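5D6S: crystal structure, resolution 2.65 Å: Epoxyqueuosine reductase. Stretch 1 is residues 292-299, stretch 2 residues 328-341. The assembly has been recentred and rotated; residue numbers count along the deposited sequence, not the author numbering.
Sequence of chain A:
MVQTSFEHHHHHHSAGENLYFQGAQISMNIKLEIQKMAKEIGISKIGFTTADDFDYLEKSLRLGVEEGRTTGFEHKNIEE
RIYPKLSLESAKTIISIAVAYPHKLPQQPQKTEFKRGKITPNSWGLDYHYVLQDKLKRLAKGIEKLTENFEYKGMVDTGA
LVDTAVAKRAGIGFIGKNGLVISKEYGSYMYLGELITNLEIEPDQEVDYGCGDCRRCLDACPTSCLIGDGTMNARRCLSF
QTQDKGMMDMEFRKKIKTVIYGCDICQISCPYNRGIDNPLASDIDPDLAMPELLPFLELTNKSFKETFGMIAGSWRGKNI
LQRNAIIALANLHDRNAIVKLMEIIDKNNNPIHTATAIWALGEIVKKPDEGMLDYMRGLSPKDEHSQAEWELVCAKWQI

Stretch 1, residues 292-299: ELLPFLEL
Stretch 2 328-341: ALANLHDRNAIVKL

Stretch 1 forms a short helix that begins at Leu 293, with Glu 292 at its N-cap, and then a type I turn from Phe 296 to Leu 299. Stretch 2 leaves its first helix at His 333, whose positive phi (51°) completes a Schellman motif; a helix includes Ile 338 to Leu 341 and runs on past the stretch. In register, Leu 293 CA lies 7.2 Å from Leu 329 CA, and Leu 294 CA 6.9 Å from Ala 337 CA.

Leucines make the apolar center, and Leu 293, Leu 294, Leu 297 and Leu 329 all adopt the m,t rotamer, a common leucine rotamer that extends the branched end from the backbone. Leu 293 points toward stretch 2; its CD1 meets Leu 329 CD2 at 3.7 Å and Ala 328 CB at 4.0 Å. Leu 329 CD1 meets Leu 297 CD1 at 3.6 Å and Leu 294 CD2 at 3.8 Å. Leu 294 starts sideways, but its end reaches Ala 337: Leu 294 CD2 lies 3.8 Å from Ala 337 CA and 3.9 Å from Ala 337 CB, so the methyl group takes part in the apolar contact.

Lys 340 (t,p,t,t) suits the border: its CB packs 3.9 Å from Leu 294 CD2, while its aliphatic chain carries NZ to Glu 298. Lys 340 NZ forms a salt bridge with Glu 298 OE2 at 3.1 Å, and the hydrogen bond it donates there is weak. Glu 298, m,m with chi3 -44°, bends its carboxylate nearer.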

ATOM      1  N   GLU A 292     -11.369 -12.969  -7.894  1.00 62.73           N
ATOM      2  CA  GLU A 292     -12.768 -13.342  -7.798  1.00 63.78           C
ATOM      3  C   GLU A 292     -13.034 -13.509  -6.308  1.00 53.46           C
ATOM      4  O   GLU A 292     -12.316 -14.233  -5.615  1.00 56.05           O
ATOM      5  CB  GLU A 292     -13.029 -14.646  -8.577  1.00 68.45           C
ATOM      6  CG  GLU A 292     -12.773 -14.556 -10.095  1.00 68.65           C
ATOM      7  CD  GLU A 292     -12.856 -15.910 -10.792  1.00 71.97           C
ATOM      8  OE1 GLU A 292     -13.874 -16.199 -11.474  1.00 77.59           O
ATOM      9  OE2 GLU A 292     -11.925 -16.713 -10.613  1.00 77.86           O
ATOM     10  N   LEU A 293     -14.049 -12.818  -5.814  1.00 49.93           N
ATOM     11  CA  LEU A 293     -14.235 -12.646  -4.378  1.00 46.10           C
ATOM     12  C   LEU A 293     -14.684 -13.914  -3.647  1.00 47.41           C
ATOM     13  O   LEU A 293     -14.061 -14.294  -2.664  1.00 47.23           O
ATOM     14  CB  LEU A 293     -15.213 -11.508  -4.110  1.00 51.19           C
ATOM     15  CG  LEU A 293     -14.669 -10.169  -4.673  1.00 51.72           C
ATOM     16  CD1 LEU A 293     -15.786  -9.149  -4.826  1.00 51.46           C
ATOM     17  CD2 LEU A 293     -13.553  -9.634  -3.798  1.00 50.60           C
ATOM     18  N   LEU A 294     -15.736 -14.583  -4.115  1.00 42.55           N
ATOM     19  CA  LEU A 294     -16.242 -15.738  -3.392  1.00 39.05           C
ATOM     20  C   LEU A 294     -15.225 -16.880  -3.396  1.00 44.34           C
ATOM     21  O   LEU A 294     -15.076 -17.584  -2.372  1.00 43.55           O
ATOM     22  CB  LEU A 294     -17.599 -16.187  -3.932  1.00 40.91           C
ATOM     23  CG  LEU A 294     -18.743 -15.231  -3.595  1.00 42.80           C
ATOM     24  CD1 LEU A 294     -19.917 -15.458  -4.536  1.00 44.91           C
ATOM     25  CD2 LEU A 294     -19.158 -15.391  -2.132  1.00 42.82           C
ATOM     26  N   PRO A 295     -14.503 -17.067  -4.521  1.00 44.89           N
ATOM     27  CA  PRO A 295     -13.440 -18.086  -4.481  1.00 49.39           C
ATOM     28  C   PRO A 295     -12.322 -17.659  -3.548  1.00 53.19           C
ATOM     29  O   PRO A 295     -11.753 -18.501  -2.837  1.00 51.15           O
ATOM     30  CB  PRO A 295     -12.941 -18.160  -5.929  1.00 46.05           C
ATOM     31  CG  PRO A 295     -14.087 -17.688  -6.763  1.00 51.13           C
ATOM     32  CD  PRO A 295     -14.830 -16.672  -5.902  1.00 49.11           C
ATOM     33  N   PHE A 296     -12.038 -16.360  -3.516  1.00 51.50           N
ATOM     34  CA  PHE A 296     -11.082 -15.823  -2.541  1.00 50.31           C
ATOM     35  C   PHE A 296     -11.459 -16.130  -1.085  1.00 51.80           C
ATOM     36  O   PHE A 296     -10.597 -16.470  -0.279  1.00 50.70           O
ATOM     37  CB  PHE A 296     -10.960 -14.332  -2.698  1.00 51.15           C
ATOM     38  CG  PHE A 296      -9.807 -13.749  -1.955  1.00 55.51           C
ATOM     39  CD1 PHE A 296      -8.518 -13.948  -2.403  1.00 53.45           C
ATOM     40  CD2 PHE A 296     -10.013 -13.009  -0.799  1.00 61.65           C
ATOM     41  CE1 PHE A 296      -7.446 -13.422  -1.721  1.00 54.24           C
ATOM     42  CE2 PHE A 296      -8.952 -12.456  -0.122  1.00 57.18           C
ATOM     43  CZ  PHE A 296      -7.665 -12.657  -0.589  1.00 58.56           C
ATOM     44  N   LEU A 297     -12.750 -16.039  -0.769  1.00 48.72           N
ATOM     45  CA  LEU A 297     -13.233 -16.393   0.563  1.00 48.64           C
ATOM     46  C   LEU A 297     -13.147 -17.869   0.858  1.00 47.38           C
ATOM     47  O   LEU A 297     -13.400 -18.252   1.971  1.00 58.14           O
ATOM     48  CB  LEU A 297     -14.673 -15.929   0.773  1.00 46.34           C
ATOM     49  CG  LEU A 297     -14.915 -14.425   0.738  1.00 47.52           C
ATOM     50  CD1 LEU A 297     -16.390 -14.098   0.852  1.00 52.64           C
ATOM     51  CD2 LEU A 297     -14.161 -13.750   1.854  1.00 50.14           C
ATOM     52  N   GLU A 298     -12.822 -18.709  -0.119  1.00 52.23           N
ATOM     53  CA  GLU A 298     -12.654 -20.151   0.139  1.00 50.28           C
ATOM     54  C   GLU A 298     -11.223 -20.483   0.526  1.00 49.95           C
ATOM     55  O   GLU A 298     -10.932 -21.575   0.978  1.00 54.99           O
ATOM     56  CB  GLU A 298     -13.004 -21.012  -1.083  1.00 53.01           C
ATOM     57  CG  GLU A 298     -14.431 -20.920  -1.572  1.00 54.74           C
ATOM     58  CD  GLU A 298     -15.447 -21.318  -0.518  1.00 59.24           C
ATOM     59  OE1 GLU A 298     -15.249 -22.339   0.179  1.00 51.34           O
ATOM     60  OE2 GLU A 298     -16.464 -20.588  -0.409  1.00 74.88           O
ATOM     61  N   LEU A 299     -10.312 -19.551   0.371  1.00 50.53           N
ATOM     62  CA  LEU A 299      -8.911 -19.865   0.608  1.00 48.88           C
ATOM     63  C   LEU A 299      -8.598 -20.144   2.066  1.00 47.54           C
ATOM     64  O   LEU A 299      -9.131 -19.501   2.961  1.00 44.93           O
ATOM     65  CB  LEU A 299      -8.028 -18.725   0.110  1.00 48.40           C
ATOM     66  CG  LEU A 299      -8.070 -18.565  -1.417  1.00 49.75           C
ATOM     67  CD1 LEU A 299      -7.445 -17.256  -1.868  1.00 47.85           C
ATOM     68  CD2 LEU A 299      -7.339 -19.735  -2.067  1.00 49.39           C
ATOM     69  N   ALA A 328     -16.333  -5.850   0.029  1.00 44.56           N
ATOM     70  CA  ALA A 328     -16.519  -5.598  -1.398  1.00 46.27           C
ATOM     71  C   ALA A 328     -17.830  -6.209  -1.843  1.00 50.13           C
ATOM     72  O   ALA A 328     -18.662  -5.538  -2.464  1.00 48.39           O
ATOM     73  CB  ALA A 328     -15.370  -6.205  -2.196  1.00 49.01           C
ATOM     74  N   LEU A 329     -18.027  -7.483  -1.501  1.00 49.78           N
ATOM     75  CA  LEU A 329     -19.290  -8.154  -1.811  1.00 47.43           C
ATOM     76  C   LEU A 329     -20.514  -7.385  -1.290  1.00 48.54           C
ATOM     77  O   LEU A 329     -21.538  -7.325  -1.968  1.00 50.28           O
ATOM     78  CB  LEU A 329     -19.299  -9.560  -1.248  1.00 41.46           C
ATOM     79  CG  LEU A 329     -18.371 -10.467  -2.009  1.00 44.92           C
ATOM     80  CD1 LEU A 329     -18.244 -11.788  -1.256  1.00 50.05           C
ATOM     81  CD2 LEU A 329     -18.861 -10.702  -3.421  1.00 43.43           C
ATOM     82  N   ALA A 330     -20.409  -6.797  -0.101  1.00 41.40           N
ATOM     83  CA  ALA A 330     -21.504  -6.000   0.391  1.00 44.45           C
ATOM     84  C   ALA A 330     -21.682  -4.718  -0.454  1.00 48.69           C
ATOM     85  O   ALA A 330     -22.789  -4.335  -0.791  1.00 50.33           O
ATOM     86  CB  ALA A 330     -21.281  -5.665   1.848  1.00 47.05           C
ATOM     87  N   ASN A 331     -20.576  -4.066  -0.797  1.00 49.56           N
ATOM     88  CA  ASN A 331     -20.620  -2.888  -1.662  1.00 51.65           C
ATOM     89  C   ASN A 331     -21.161  -3.146  -3.069  1.00 53.50           C
ATOM     90  O   ASN A 331     -21.744  -2.253  -3.679  1.00 61.25           O
ATOM     91  CB  ASN A 331     -19.232  -2.254  -1.755  1.00 51.06           C
ATOM     92  CG  ASN A 331     -18.873  -1.515  -0.495  1.00 53.55           C
ATOM     93  OD1 ASN A 331     -19.765  -1.184   0.320  1.00 48.04           O
ATOM     94  ND2 ASN A 331     -17.584  -1.259  -0.300  1.00 48.43           N
ATOM     95  N   LEU A 332     -20.993  -4.365  -3.573  1.00 51.98           N
ATOM     96  CA  LEU A 332     -21.639  -4.784  -4.804  1.00 51.87           C
ATOM     97  C   LEU A 332     -23.081  -5.291  -4.648  1.00 50.88           C
ATOM     98  O   LEU A 332     -23.685  -5.675  -5.654  1.00 55.62           O
ATOM     99  CB  LEU A 332     -20.821  -5.883  -5.474  1.00 55.49           C
ATOM    100  CG  LEU A 332     -19.423  -5.451  -5.885  1.00 54.14           C
ATOM    101  CD1 LEU A 332     -18.571  -6.666  -6.191  1.00 50.20           C
ATOM    102  CD2 LEU A 332     -19.489  -4.518  -7.087  1.00 55.82           C
ATOM    103  N   HIS A 333     -23.637  -5.304  -3.430  1.00 51.95           N
ATOM    104  CA  HIS A 333     -24.990  -5.860  -3.188  1.00 58.74           C
ATOM    105  C   HIS A 333     -25.206  -7.274  -3.761  1.00 64.02           C
ATOM    106  O   HIS A 333     -26.301  -7.597  -4.245  1.00 70.26           O
ATOM    107  CB  HIS A 333     -26.035  -4.916  -3.759  1.00 61.17           C
ATOM    108  CG  HIS A 333     -25.821  -3.501  -3.354  1.00 70.55           C
ATOM    109  ND1 HIS A 333     -26.148  -3.039  -2.098  1.00 76.86           N
ATOM    110  CD2 HIS A 333     -25.282  -2.452  -4.017  1.00 74.59           C
ATOM    111  CE1 HIS A 333     -25.815  -1.765  -2.003  1.00 80.13           C
ATOM    112  NE2 HIS A 333     -25.291  -1.385  -3.154  1.00 79.67           N
ATOM    113  N   ASP A 334     -24.157  -8.100  -3.719  1.00 62.27           N
ATOM    114  CA  ASP A 334     -24.136  -9.376  -4.443  1.00 62.65           C
ATOM    115  C   ASP A 334     -24.993 -10.413  -3.759  1.00 56.07           C
ATOM    116  O   ASP A 334     -24.557 -11.032  -2.789  1.00 61.12           O
ATOM    117  CB  ASP A 334     -22.705  -9.911  -4.574  1.00 63.98           C
ATOM    118  CG  ASP A 334     -22.607 -11.125  -5.494  1.00 67.62           C
ATOM    119  OD1 ASP A 334     -23.645 -11.510  -6.104  1.00 61.59           O
ATOM    120  OD2 ASP A 334     -21.475 -11.659  -5.650  1.00 62.11           O
ATOM    121  N   ARG A 335     -26.190 -10.637  -4.295  1.00 57.91           N
ATOM    122  CA  ARG A 335     -27.094 -11.658  -3.748  1.00 61.58           C
ATOM    123  C   ARG A 335     -26.475 -13.057  -3.762  1.00 50.09           C
ATOM    124  O   ARG A 335     -26.848 -13.902  -2.962  1.00 51.16           O
ATOM    125  CB  ARG A 335     -28.431 -11.685  -4.485  1.00 65.37           C
ATOM    126  CG  ARG A 335     -29.290 -10.449  -4.262  1.00 73.24           C
ATOM    127  CD  ARG A 335     -30.705 -10.664  -4.788  1.00 80.15           C
ATOM    128  NE  ARG A 335     -31.442 -11.666  -4.010  1.00 83.24           N
ATOM    129  CZ  ARG A 335     -32.000 -11.437  -2.821  1.00 78.74           C
ATOM    130  NH1 ARG A 335     -31.909 -10.233  -2.240  1.00 74.72           N
ATOM    131  NH2 ARG A 335     -32.648 -12.420  -2.210  1.00 73.94           N
ATOM    132  N   ASN A 336     -25.491 -13.286  -4.614  1.00 50.46           N
ATOM    133  CA  ASN A 336     -24.845 -14.615  -4.669  1.00 53.79           C
ATOM    134  C   ASN A 336     -23.926 -14.928  -3.505  1.00 53.03           C
ATOM    135  O   ASN A 336     -23.509 -16.080  -3.312  1.00 55.78           O
ATOM    136  CB  ASN A 336     -24.082 -14.811  -5.978  1.00 50.06           C
ATOM    137  CG  ASN A 336     -24.994 -14.812  -7.180  1.00 54.03           C
ATOM    138  OD1 ASN A 336     -26.196 -15.044  -7.082  1.00 55.03           O
ATOM    139  ND2 ASN A 336     -24.431 -14.496  -8.323  1.00 67.94           N
ATOM    140  N   ALA A 337     -23.606 -13.922  -2.708  1.00 52.20           N
ATOM    141  CA  ALA A 337     -22.751 -14.155  -1.551  1.00 46.89           C
ATOM    142  C   ALA A 337     -23.554 -14.632  -0.323  1.00 46.01           C
ATOM    143  O   ALA A 337     -22.979 -15.101   0.658  1.00 43.65           O
ATOM    144  CB  ALA A 337     -21.990 -12.897  -1.244  1.00 44.36           C
ATOM    145  N   ILE A 338     -24.877 -14.466  -0.358  1.00 44.14           N
ATOM    146  CA  ILE A 338     -25.668 -14.587   0.862  1.00 44.02           C
ATOM    147  C   ILE A 338     -25.370 -15.930   1.519  1.00 46.67           C
ATOM    148  O   ILE A 338     -25.124 -15.990   2.715  1.00 54.31           O
ATOM    149  CB  ILE A 338     -27.164 -14.374   0.594  1.00 42.54           C
ATOM    150  CG1 ILE A 338     -27.416 -12.898   0.246  1.00 43.87           C
ATOM    151  CG2 ILE A 338     -28.012 -14.735   1.791  1.00 40.54           C
ATOM    152  CD1 ILE A 338     -28.804 -12.589  -0.297  1.00 42.80           C
ATOM    153  N   VAL A 339     -25.391 -17.004   0.747  1.00 48.36           N
ATOM    154  CA  VAL A 339     -25.294 -18.321   1.357  1.00 50.61           C
ATOM    155  C   VAL A 339     -23.896 -18.488   1.974  1.00 51.27           C
ATOM    156  O   VAL A 339     -23.723 -19.105   3.044  1.00 43.48           O
ATOM    157  CB  VAL A 339     -25.748 -19.494   0.445  1.00 48.54           C
ATOM    158  CG1 VAL A 339     -25.834 -19.109  -1.017  1.00 58.73           C
ATOM    159  CG2 VAL A 339     -24.860 -20.721   0.631  1.00 51.42           C
ATOM    160  N   LYS A 340     -22.897 -17.916   1.323  1.00 48.23           N
ATOM    161  CA  LYS A 340     -21.542 -17.956   1.878  1.00 43.40           C
ATOM    162  C   LYS A 340     -21.400 -17.158   3.176  1.00 39.51           C
ATOM    163  O   LYS A 340     -20.710 -17.551   4.116  1.00 35.17           O
ATOM    164  CB  LYS A 340     -20.538 -17.437   0.851  1.00 41.01           C
ATOM    165  CG  LYS A 340     -19.093 -17.482   1.318  1.00 40.11           C
ATOM    166  CD  LYS A 340     -18.677 -18.845   1.794  1.00 45.29           C
ATOM    167  CE  LYS A 340     -17.203 -18.864   2.186  1.00 50.68           C
ATOM    168  NZ  LYS A 340     -16.783 -20.214   2.642  1.00 50.26           N
ATOM    169  N   LEU A 341     -22.011 -15.998   3.199  1.00 42.81           N
ATOM    170  CA  LEU A 341     -21.977 -15.175   4.387  1.00 43.16           C
ATOM    171  C   LEU A 341     -22.646 -15.935   5.536  1.00 41.08           C
ATOM    172  O   LEU A 341     -22.230 -15.838   6.677  1.00 45.66           O
ATOM    173  CB  LEU A 341     -22.664 -13.827   4.098  1.00 45.33           C
ATOM    174  CG  LEU A 341     -21.937 -12.975   3.042  1.00 42.88           C
ATOM    175  CD1 LEU A 341     -22.803 -11.866   2.518  1.00 46.62           C
ATOM    176  CD2 LEU A 341     -20.654 -12.374   3.591  1.00 40.16           C
TER